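PDB 3MKC: racemase from Pseudovibrio sp. JE062, which belongs to the mandelate racemase and muconate lactonizing enzyme family of the enolase superfamily, pairing an enolase-like N-terminal domain with a TIM-barrel-like C-terminal domain. Local coordinates for residues I182-S187 with L213-D218; Y193-L198 with N227-L232; H282-D287 with N307-M312. All blocks are in the same frame, centred on the assembly; numbering follows the deposited sequence.

Contact 1 of 3, residues I182-S187 with L213-D218; sequences IKADWS and LYRFTD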
loop_
_atom_site.group_PDB
_atom_site.type_symbol
_atom_site.label_atom_id
_atom_site.label_comp_id
_atom_site.label_asym_id
_atom_site.label_seq_id
_atom_site.Cartn_x
_atom_site.Cartn_y
_atom_site.Cartn_z
ATOM N N ILE A 182 -5.214 -10.410 16.696
ATOM C CA ILE A 182 -4.174 -11.436 16.737
ATOM C C ILE A 182 -4.201 -12.347 17.962
ATOM O O ILE A 182 -4.425 -13.556 17.848
ATOM C CB ILE A 182 -2.783 -10.794 16.665
ATOM C CG1 ILE A 182 -2.681 -9.930 15.410
ATOM C CG2 ILE A 182 -1.712 -11.870 16.673
ATOM C CD1 ILE A 182 -1.322 -9.287 15.210
ATOM N N LYS A 183 -3.959 -11.769 19.133
ATOM C CA LYS A 183 -3.933 -12.545 20.364
ATOM C C LYS A 183 -5.313 -12.929 20.887
ATOM O O LYS A 183 -5.499 -13.132 22.087
ATOM C CB LYS A 183 -3.159 -11.784 21.437
ATOM C CG LYS A 183 -1.706 -11.516 21.076
ATOM C CD LYS A 183 -0.992 -10.795 22.214
ATOM C CE LYS A 183 0.481 -10.561 21.916
ATOM N NZ LYS A 183 1.133 -9.806 23.030
ATOM N N ALA A 184 -6.287 -13.022 19.989
ATOM C CA ALA A 184 -7.632 -13.419 20.386
ATOM C C ALA A 184 -7.645 -14.942 20.304
ATOM O O ALA A 184 -7.223 -15.509 19.300
ATOM C CB ALA A 184 -8.666 -12.824 19.435
ATOM N N ASP A 185 -8.107 -15.604 21.359
ATOM C CA ASP A 185 -8.138 -17.064 21.368
ATOM C C ASP A 185 -9.448 -17.639 20.840
ATOM O O ASP A 185 -9.738 -18.817 21.058
ATOM C CB ASP A 185 -7.914 -17.592 22.783
ATOM C CG ASP A 185 -8.960 -17.094 23.758
ATOM O OD1 ASP A 185 -10.131 -16.925 23.346
ATOM O OD2 ASP A 185 -8.612 -16.882 24.940
ATOM N N TRP A 186 -10.234 -16.821 20.149
ATOM C CA TRP A 186 -11.516 -17.281 19.625
ATOM C C TRP A 186 -11.356 -18.495 18.711
ATOM O O TRP A 186 -10.428 -18.559 17.906
ATOM C CB TRP A 186 -12.219 -16.159 18.848
ATOM C CG TRP A 186 -12.180 -14.806 19.510
ATOM C CD1 TRP A 186 -11.957 -14.542 20.833
ATOM C CD2 TRP A 186 -12.391 -13.532 18.878
ATOM N NE1 TRP A 186 -12.014 -13.187 21.063
ATOM C CE2 TRP A 186 -12.278 -12.544 19.882
ATOM C CE3 TRP A 186 -12.665 -13.131 17.562
ATOM C CZ2 TRP A 186 -12.432 -11.176 19.613
ATOM C CZ3 TRP A 186 -12.818 -11.767 17.293
ATOM C CH2 TRP A 186 -12.700 -10.809 18.318
ATOM N N SER A 187 -12.259 -19.463 18.851
ATOM C CA SER A 187 -12.235 -20.654 18.011
ATOM C C SER A 187 -12.735 -20.184 16.658
ATOM O O SER A 187 -13.174 -19.043 16.530
ATOM C CB SER A 187 -13.180 -21.726 18.565
ATOM O OG SER A 187 -14.534 -21.313 18.487
ATOM N N LEU A 213 -5.344 -11.726 9.885
ATOM C CA LEU A 213 -4.021 -11.554 10.471
ATOM C C LEU A 213 -3.180 -12.810 10.671
ATOM O O LEU A 213 -2.532 -12.978 11.708
ATOM C CB LEU A 213 -4.136 -10.796 11.802
ATOM C CG LEU A 213 -4.483 -9.316 11.648
ATOM C CD1 LEU A 213 -4.983 -8.745 12.976
ATOM C CD2 LEU A 213 -3.253 -8.563 11.155
ATOM N N TYR A 214 -3.207 -13.697 9.680
ATOM C CA TYR A 214 -2.393 -14.902 9.709
ATOM C C TYR A 214 -2.577 -15.791 10.934
ATOM O O TYR A 214 -1.611 -16.354 11.443
ATOM C CB TYR A 214 -0.924 -14.491 9.588
ATOM C CG TYR A 214 -0.654 -13.594 8.398
ATOM C CD1 TYR A 214 -0.672 -14.103 7.103
ATOM C CD2 TYR A 214 -0.427 -12.222 8.563
ATOM C CE1 TYR A 214 -0.475 -13.285 6.006
ATOM C CE2 TYR A 214 -0.228 -11.387 7.465
ATOM C CZ TYR A 214 -0.256 -11.931 6.186
ATOM O OH TYR A 214 -0.084 -11.128 5.086
ATOM N N ARG A 215 -3.810 -15.943 11.399
ATOM C CA ARG A 215 -4.038 -16.775 12.574
ATOM C C ARG A 215 -4.197 -18.259 12.241
ATOM O O ARG A 215 -4.246 -19.084 13.145
ATOM C CB ARG A 215 -5.274 -16.286 13.343
ATOM C CG ARG A 215 -6.576 -16.455 12.598
ATOM C CD ARG A 215 -7.752 -15.764 13.304
ATOM N NE ARG A 215 -8.103 -16.345 14.602
ATOM C CZ ARG A 215 -7.655 -15.900 15.775
ATOM N NH1 ARG A 215 -6.827 -14.865 15.827
ATOM N NH2 ARG A 215 -8.052 -16.476 16.903
ATOM N N PHE A 216 -4.261 -18.598 10.955
ATOM C CA PHE A 216 -4.436 -19.997 10.537
ATOM C C PHE A 216 -3.247 -20.609 9.789
ATOM O O PHE A 216 -2.424 -19.894 9.230
ATOM C CB PHE A 216 -5.677 -20.119 9.654
ATOM C CG PHE A 216 -6.947 -19.702 10.330
ATOM C CD1 PHE A 216 -7.414 -20.386 11.447
ATOM C CD2 PHE A 216 -7.694 -18.638 9.835
ATOM C CE1 PHE A 216 -8.617 -20.017 12.064
ATOM C CE2 PHE A 216 -8.889 -18.262 10.438
ATOM C CZ PHE A 216 -9.353 -18.957 11.559
ATOM N N THR A 217 -3.179 -21.940 9.771
ATOM C CA THR A 217 -2.105 -22.651 9.076
ATOM C C THR A 217 -2.631 -23.844 8.275
ATOM O O THR A 217 -1.941 -24.360 7.393
ATOM C CB THR A 217 -1.042 -23.183 10.060
ATOM O OG1 THR A 217 -1.658 -24.064 11.006
ATOM C CG2 THR A 217 -0.379 -22.036 10.804
ATOM N N ASP A 218 -3.850 -24.273 8.587
ATOM C CA ASP A 218 -4.479 -25.407 7.908
ATOM C C ASP A 218 -5.574 -24.917 6.960
ATOM O O ASP A 218 -6.591 -24.401 7.401
ATOM C CB ASP A 218 -5.062 -26.366 8.958
ATOM C CG ASP A 218 -5.819 -27.526 8.342
ATOM O OD1 ASP A 218 -5.519 -27.894 7.187
ATOM O OD2 ASP A 218 -6.706 -28.084 9.019
#

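Contact 2 of 3, residues Y193-L198 with N227-L232; sequences YYLREL and NSIEDL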
loop_
_atom_site.group_PDB
_atom_site.type_symbol
_atom_site.label_atom_id
_atom_site.label_comp_id
_atom_site.label_asym_id
_atom_site.label_seq_id
_atom_site.Cartn_x
_atom_site.Cartn_y
_atom_site.Cartn_z
ATOM N N TYR A 193 -19.034 -16.161 14.354
ATOM C CA TYR A 193 -20.029 -15.424 15.126
ATOM C C TYR A 193 -19.693 -13.942 15.060
ATOM O O TYR A 193 -20.545 -13.100 14.769
ATOM C CB TYR A 193 -20.008 -15.892 16.587
ATOM C CG TYR A 193 -20.762 -14.975 17.521
ATOM C CD1 TYR A 193 -22.154 -14.917 17.496
ATOM C CD2 TYR A 193 -20.080 -14.131 18.395
ATOM C CE1 TYR A 193 -22.852 -14.036 18.319
ATOM C CE2 TYR A 193 -20.769 -13.242 19.223
ATOM C CZ TYR A 193 -22.152 -13.204 19.176
ATOM O OH TYR A 193 -22.841 -12.324 19.978
ATOM N N TYR A 194 -18.428 -13.648 15.328
ATOM C CA TYR A 194 -17.890 -12.296 15.317
ATOM C C TYR A 194 -18.209 -11.554 14.022
ATOM O O TYR A 194 -18.779 -10.463 14.034
ATOM C CB TYR A 194 -16.376 -12.389 15.512
ATOM C CG TYR A 194 -15.599 -11.103 15.400
ATOM C CD1 TYR A 194 -15.785 -10.068 16.308
ATOM C CD2 TYR A 194 -14.620 -10.949 14.418
ATOM C CE1 TYR A 194 -15.008 -8.912 16.250
ATOM C CE2 TYR A 194 -13.841 -9.804 14.352
ATOM C CZ TYR A 194 -14.038 -8.791 15.268
ATOM O OH TYR A 194 -13.254 -7.665 15.209
ATOM N N LEU A 195 -17.831 -12.154 12.900
ATOM C CA LEU A 195 -18.059 -11.539 11.608
ATOM C C LEU A 195 -19.542 -11.395 11.318
ATOM O O LEU A 195 -19.955 -10.474 10.631
ATOM C CB LEU A 195 -17.369 -12.361 10.518
ATOM C CG LEU A 195 -15.847 -12.458 10.694
ATOM C CD1 LEU A 195 -15.247 -13.295 9.570
ATOM C CD2 LEU A 195 -15.236 -11.063 10.693
ATOM N N ARG A 196 -20.349 -12.307 11.846
ATOM C CA ARG A 196 -21.782 -12.225 11.626
ATOM C C ARG A 196 -22.345 -11.024 12.372
ATOM O O ARG A 196 -23.253 -10.344 11.884
ATOM C CB ARG A 196 -22.467 -13.507 12.096
ATOM C CG ARG A 196 -22.337 -14.647 11.111
ATOM C CD ARG A 196 -22.877 -15.956 11.665
ATOM N NE ARG A 196 -22.857 -16.989 10.639
ATOM C CZ ARG A 196 -23.545 -16.908 9.508
ATOM N NH1 ARG A 196 -24.306 -15.846 9.274
ATOM N NH2 ARG A 196 -23.464 -17.872 8.600
ATOM N N GLU A 197 -21.799 -10.757 13.553
ATOM C CA GLU A 197 -22.269 -9.629 14.351
ATOM C C GLU A 197 -21.855 -8.307 13.726
ATOM O O GLU A 197 -22.639 -7.360 13.693
ATOM C CB GLU A 197 -21.733 -9.720 15.783
ATOM C CG GLU A 197 -22.249 -10.928 16.538
ATOM C CD GLU A 197 -23.765 -10.980 16.581
ATOM O OE1 GLU A 197 -24.374 -10.089 17.211
ATOM O OE2 GLU A 197 -24.346 -11.910 15.980
ATOM N N LEU A 198 -20.627 -8.245 13.224
ATOM C CA LEU A 198 -20.139 -7.022 12.604
ATOM C C LEU A 198 -20.902 -6.727 11.325
ATOM O O LEU A 198 -21.221 -5.572 11.035
ATOM C CB LEU A 198 -18.642 -7.133 12.312
ATOM C CG LEU A 198 -17.741 -7.273 13.539
ATOM C CD1 LEU A 198 -16.280 -7.241 13.116
ATOM C CD2 LEU A 198 -18.023 -6.135 14.512
ATOM N N ASN A 227 -16.579 -21.158 4.246
ATOM C CA ASN A 227 -17.778 -21.715 3.648
ATOM C C ASN A 227 -19.014 -21.476 4.508
ATOM O O ASN A 227 -20.107 -21.292 3.981
ATOM C CB ASN A 227 -17.604 -23.214 3.376
ATOM C CG ASN A 227 -16.725 -23.480 2.171
ATOM O OD1 ASN A 227 -16.650 -22.657 1.262
ATOM N ND2 ASN A 227 -16.070 -24.638 2.147
ATOM N N SER A 228 -18.842 -21.443 5.823
ATOM C CA SER A 228 -19.983 -21.244 6.721
ATOM C C SER A 228 -20.490 -19.806 6.792
ATOM O O SER A 228 -21.580 -19.555 7.310
ATOM C CB SER A 228 -19.635 -21.728 8.133
ATOM O OG SER A 228 -18.734 -20.843 8.771
ATOM N N ILE A 229 -19.709 -18.857 6.282
ATOM C CA ILE A 229 -20.134 -17.460 6.315
ATOM C C ILE A 229 -20.339 -16.896 4.916
ATOM O O ILE A 229 -20.227 -15.692 4.691
ATOM C CB ILE A 229 -19.126 -16.576 7.074
ATOM C CG1 ILE A 229 -17.757 -16.629 6.390
ATOM C CG2 ILE A 229 -19.034 -17.035 8.528
ATOM C CD1 ILE A 229 -16.730 -15.732 7.046
ATOM N N GLU A 230 -20.650 -17.783 3.980
ATOM C CA GLU A 230 -20.888 -17.393 2.604
ATOM C C GLU A 230 -22.055 -16.403 2.543
ATOM O O GLU A 230 -22.047 -15.464 1.747
ATOM C CB GLU A 230 -21.195 -18.643 1.768
ATOM C CG GLU A 230 -21.093 -18.437 0.267
ATOM C CD GLU A 230 -21.255 -19.724 -0.522
ATOM O OE1 GLU A 230 -20.377 -20.609 -0.420
ATOM O OE2 GLU A 230 -22.262 -19.848 -1.251
ATOM N N ASP A 231 -23.050 -16.604 3.401
ATOM C CA ASP A 231 -24.218 -15.729 3.428
ATOM C C ASP A 231 -23.885 -14.277 3.787
ATOM O O ASP A 231 -24.648 -13.365 3.460
ATOM C CB ASP A 231 -25.259 -16.280 4.410
ATOM C CG ASP A 231 -24.709 -16.434 5.807
ATOM O OD1 ASP A 231 -23.664 -17.103 5.963
ATOM O OD2 ASP A 231 -25.317 -15.890 6.749
ATOM N N LEU A 232 -22.755 -14.060 4.456
ATOM C CA LEU A 232 -22.344 -12.708 4.831
ATOM C C LEU A 232 -21.895 -11.918 3.604
ATOM O O LEU A 232 -21.730 -10.705 3.660
ATOM C CB LEU A 232 -21.212 -12.753 5.861
ATOM C CG LEU A 232 -21.575 -13.413 7.193
ATOM C CD1 LEU A 232 -20.410 -13.278 8.154
ATOM C CD2 LEU A 232 -22.829 -12.761 7.776
#

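Contact 3 of 3, residues H282-D287 with N307-M312; sequences HLLQSD and NNVQVM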
loop_
_atom_site.group_PDB
_atom_site.type_symbol
_atom_site.label_atom_id
_atom_site.label_comp_id
_atom_site.label_asym_id
_atom_site.label_seq_id
_atom_site.Cartn_x
_atom_site.Cartn_y
_atom_site.Cartn_z
ATOM N N HIS A 282 -7.360 -14.298 -5.860
ATOM C CA HIS A 282 -8.235 -13.387 -6.598
ATOM C C HIS A 282 -7.748 -11.962 -6.527
ATOM O O HIS A 282 -8.125 -11.139 -7.348
ATOM C CB HIS A 282 -9.653 -13.334 -6.010
ATOM C CG HIS A 282 -10.369 -14.642 -5.971
ATOM N ND1 HIS A 282 -10.076 -15.626 -5.052
ATOM C CD2 HIS A 282 -11.433 -15.094 -6.678
ATOM C CE1 HIS A 282 -10.931 -16.623 -5.189
ATOM N NE2 HIS A 282 -11.766 -16.324 -6.168
ATOM N N LEU A 283 -6.931 -11.669 -5.527
ATOM C CA LEU A 283 -6.498 -10.300 -5.321
ATOM C C LEU A 283 -5.105 -10.216 -4.707
ATOM O O LEU A 283 -4.773 -10.979 -3.803
ATOM C CB LEU A 283 -7.535 -9.631 -4.410
ATOM C CG LEU A 283 -7.565 -8.127 -4.159
ATOM C CD1 LEU A 283 -9.000 -7.711 -3.814
ATOM C CD2 LEU A 283 -6.602 -7.768 -3.040
ATOM N N LEU A 284 -4.308 -9.276 -5.209
ATOM C CA LEU A 284 -2.947 -9.053 -4.729
ATOM C C LEU A 284 -2.887 -7.773 -3.904
ATOM O O LEU A 284 -3.502 -6.770 -4.259
ATOM C CB LEU A 284 -1.989 -8.921 -5.908
ATOM C CG LEU A 284 -1.859 -10.156 -6.801
ATOM C CD1 LEU A 284 -1.062 -9.779 -8.037
ATOM C CD2 LEU A 284 -1.167 -11.290 -6.038
ATOM N N GLN A 285 -2.110 -7.803 -2.825
ATOM C CA GLN A 285 -1.994 -6.648 -1.950
ATOM C C GLN A 285 -0.579 -6.075 -1.837
ATOM O O GLN A 285 -0.236 -5.449 -0.828
ATOM C CB GLN A 285 -2.535 -7.009 -0.564
ATOM C CG GLN A 285 -3.976 -7.512 -0.626
ATOM C CD GLN A 285 -4.533 -7.926 0.722
ATOM O OE1 GLN A 285 -3.912 -8.688 1.457
ATOM N NE2 GLN A 285 -5.724 -7.431 1.046
ATOM N N SER A 286 0.234 -6.289 -2.872
ATOM C CA SER A 286 1.602 -5.770 -2.896
ATOM C C SER A 286 1.580 -4.297 -2.482
ATOM O O SER A 286 0.787 -3.510 -2.993
ATOM C CB SER A 286 2.183 -5.923 -4.298
ATOM O OG SER A 286 2.055 -7.268 -4.731
ATOM N N ASP A 287 2.474 -3.933 -1.569
ATOM C CA ASP A 287 2.537 -2.575 -1.007
ATOM C C ASP A 287 3.380 -1.556 -1.775
ATOM O O ASP A 287 4.466 -1.864 -2.246
ATOM C CB ASP A 287 3.055 -2.681 0.431
ATOM C CG ASP A 287 2.831 -1.418 1.241
ATOM O OD1 ASP A 287 3.015 -0.308 0.711
ATOM O OD2 ASP A 287 2.483 -1.551 2.432
ATOM N N ASN A 307 -4.732 -11.743 -15.990
ATOM C CA ASN A 307 -5.026 -13.012 -15.319
ATOM C C ASN A 307 -6.291 -12.964 -14.453
ATOM O O ASN A 307 -6.504 -13.842 -13.612
ATOM C CB ASN A 307 -3.822 -13.425 -14.466
ATOM C CG ASN A 307 -2.650 -13.902 -15.306
ATOM O OD1 ASN A 307 -2.621 -15.055 -15.748
ATOM N ND2 ASN A 307 -1.681 -13.021 -15.543
ATOM N N ASN A 308 -7.121 -11.941 -14.658
ATOM C CA ASN A 308 -8.369 -11.793 -13.900
ATOM C C ASN A 308 -8.150 -11.705 -12.394
ATOM O O ASN A 308 -8.903 -12.275 -11.601
ATOM C CB ASN A 308 -9.310 -12.956 -14.212
ATOM C CG ASN A 308 -9.607 -13.070 -15.689
ATOM O OD1 ASN A 308 -10.284 -12.214 -16.272
ATOM N ND2 ASN A 308 -9.090 -14.124 -16.310
ATOM N N VAL A 309 -7.121 -10.962 -12.013
ATOM C CA VAL A 309 -6.773 -10.769 -10.615
ATOM C C VAL A 309 -6.829 -9.283 -10.275
ATOM O O VAL A 309 -6.253 -8.459 -10.979
ATOM C CB VAL A 309 -5.354 -11.304 -10.341
ATOM C CG1 VAL A 309 -4.891 -10.923 -8.944
ATOM C CG2 VAL A 309 -5.348 -12.822 -10.505
ATOM N N GLN A 310 -7.527 -8.953 -9.195
ATOM C CA GLN A 310 -7.639 -7.565 -8.759
ATOM C C GLN A 310 -6.427 -7.179 -7.940
ATOM O O GLN A 310 -5.773 -8.035 -7.348
ATOM C CB GLN A 310 -8.875 -7.378 -7.871
ATOM C CG GLN A 310 -10.180 -7.768 -8.516
ATOM C CD GLN A 310 -11.376 -7.293 -7.705
ATOM O OE1 GLN A 310 -11.311 -7.210 -6.476
ATOM N NE2 GLN A 310 -12.472 -6.993 -8.386
ATOM N N VAL A 311 -6.131 -5.883 -7.904
ATOM C CA VAL A 311 -5.026 -5.403 -7.098
ATOM C C VAL A 311 -5.515 -4.249 -6.238
ATOM O O VAL A 311 -6.105 -3.296 -6.739
ATOM C CB VAL A 311 -3.849 -4.904 -7.945
ATOM C CG1 VAL A 311 -2.723 -4.416 -7.027
ATOM C CG2 VAL A 311 -3.342 -6.026 -8.847
HETATM N N MSE A 312 -5.295 -4.373 -4.937
HETATM C CA MSE A 312 -5.650 -3.341 -3.968
HETATM C C MSE A 312 -4.397 -3.297 -3.117
HETATM O O MSE A 312 -4.273 -4.034 -2.140
HETATM C CB MSE A 312 -6.853 -3.758 -3.123
HETATM C CG MSE A 312 -8.173 -3.769 -3.887
HETATM SE SE MSE A 312 -9.695 -3.966 -2.741
HETATM C CE MSE A 312 -11.001 -4.139 -4.104
HETATM O O HOH W 1 -10.338 -11.707 -9.201
HETATM O O HOH W 2 -5.908 -4.443 0.154
#

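Contact 1 of 3, residues I182-S187 with L213-D218
Arg-215 points its guanidinium edge-on into the loop 182-187, where backbone carbonyls receive it. Its NH2 carries the main bond, a nearly straight one (177°) to Ala-184 O at 2.7 Å. That oxygen lies in the guanidinium plane, whereas the nitrogen stands 39° out of the carbonyl plane. Trp-186 O also sits at the guanidinium edge and takes a weak bond from NH2 at 3.3 Å, and Ile-182 O takes another weak one from NH1 at 3.4 Å. The chain starts with CG between the backbone N and carbonyl carbon (chi1 66°), which lays CG over the centre of the Phe-216 ring, 3.6 Å above its plane. Beside this polar grip, Ile-182 and Leu-213 cross at about a right angle, with CG1 of Ile-182 against CD1 of Leu-213 at 3.6 Å. Ala-184 CB rests on one face of the Trp-186 indole, toward its rim. These are two successive beta-alpha loops of the TIM-barrel-like domain: they follow the adjacent parallel strands 175-179 and 207-211 and lead into helices 188-202 and 219-228, whose N-caps are Ser-187 and Asp-218; Trp-186 also packs on helix 154-170, and Phe-216 on helix 219-228.

Contact 2 of 3, residues Y193-L198 with N227-L232
Helix 188-202, an outer helix of the TIM-barrel-like domain, meets segment 227-232, which follows from the next helix, 219-228, through Arg-196 and Leu-195. Arg-196 runs extended from CG to NE and presents NH1 and NH2 end-on to the carboxylate of Asp-231, one nitrogen to each oxygen. The NH1 bond to OD2 is 2.7 Å long, lies in the guanidinium plane and uses the syn lone pair of that oxygen. NH2 reaches OD1 at 2.8 Å less squarely, with a N-H...O angle of 136°, and OD1 is tilted out of the guanidinium plane; the two flat groups are 30° apart. NH2 also gives a weak bond to Ser-228 O at 2.8 Å, so this one nitrogen ties Ser-228 O to the side chain of Asp-231, in the 3-10 segment 230-232. Asp-231 reaches the arginine with its CG between backbone N and carbonyl carbon (chi1 58°).

In the alternating strand-helix order of the barrel, both helices flank strand 207-211 in sequence, and Leu-195 packs on that strand through Met-208 and Val-210. Leu-195 sets CD1 against Ile-229 CD1 at 3.8 Å, and its CB lies 4.0 Å from Leu-232 CD1. Ile-229 in turn touches Tyr-212, just past the strand. Leu-232 crosses Arg-196 at about a right angle: its CG lies over one guanidinium face, while CD2 comes within 3.7 Å of NH1. Beyond the two segments, Leu-232 O accepts a hydrogen bond from Arg-199 NE.

Contact 3 of 3, residues H282-D287 with N307-M312
His-282 O is gripped by two donors, the backbone N of Gln-310 at 2.9 Å and a water that also donates to Asn-308 O. The first bond begins the parallel pairing of strands 283-284 and 310-311, the two strands of a beta-alpha-beta unit whose connecting helix is 293-306. Leu-284 then uses both its backbone polar atoms: N donates to Gln-310 O at 2.9 Å, and O accepts from Met-312 N at 3.1 Å. CA-H...O contacts accompany the ladder, including Leu-283 CA to Gln-310 O at 3.1 Å.

Leu-283 and Gln-310 share one face of the sheet. In Leu-283, chi1 of -169° sets CG beside the carbonyl carbon, against Gln-310 CB. Its CD1 comes to 3.6 Å from Gln-310 OE1, an oxygen that is hydrogen-bonded to Tyr-235 OH. The same methyl meets the selenium of Met-312, a selenomethionine, at 4.0 Å, the two side chains crossing at about a right angle; Phe-236 of strand 236-238 touches both residues. Leu-284 and Val-311 occupy the other face, the side of helix 293-306: Leu-284 touches Ile-300, and Val-311 packs on Thr-301 and Ala-304. Leu-284 also crosses Val-309 at about a right angle, CG against CG1 at 3.8 Å. Asn-308, with positive phi, is the C-prime residue of the Schellman motif that ends the helix just before strand 310-311. Past the ladder, a second water donates to Met-312 O at 2.8 Å and accepts a weak bond from Gln-285 NE2.

All three contacts belong to the TIM-barrel-like C-terminal domain. Contacts 1 and 2 interlock along the chain, their segments alternating, and both join the region of helix 188-202 to that of helix 219-228: contact 1 at the loops leading into these helices, contact 2 farther along them. Their centres are 16 Å apart, yet they touch directly, Trp-186 CZ3 lying 3.4 Å from Tyr-194 CG with the rings at about 60°. Contact 3 follows later in the chain and pairs strands instead. Its centre is 23 Å from those of both other contacts, and its nearest atoms are about 6 Å from contact 1 and about 11 Å from contact 2.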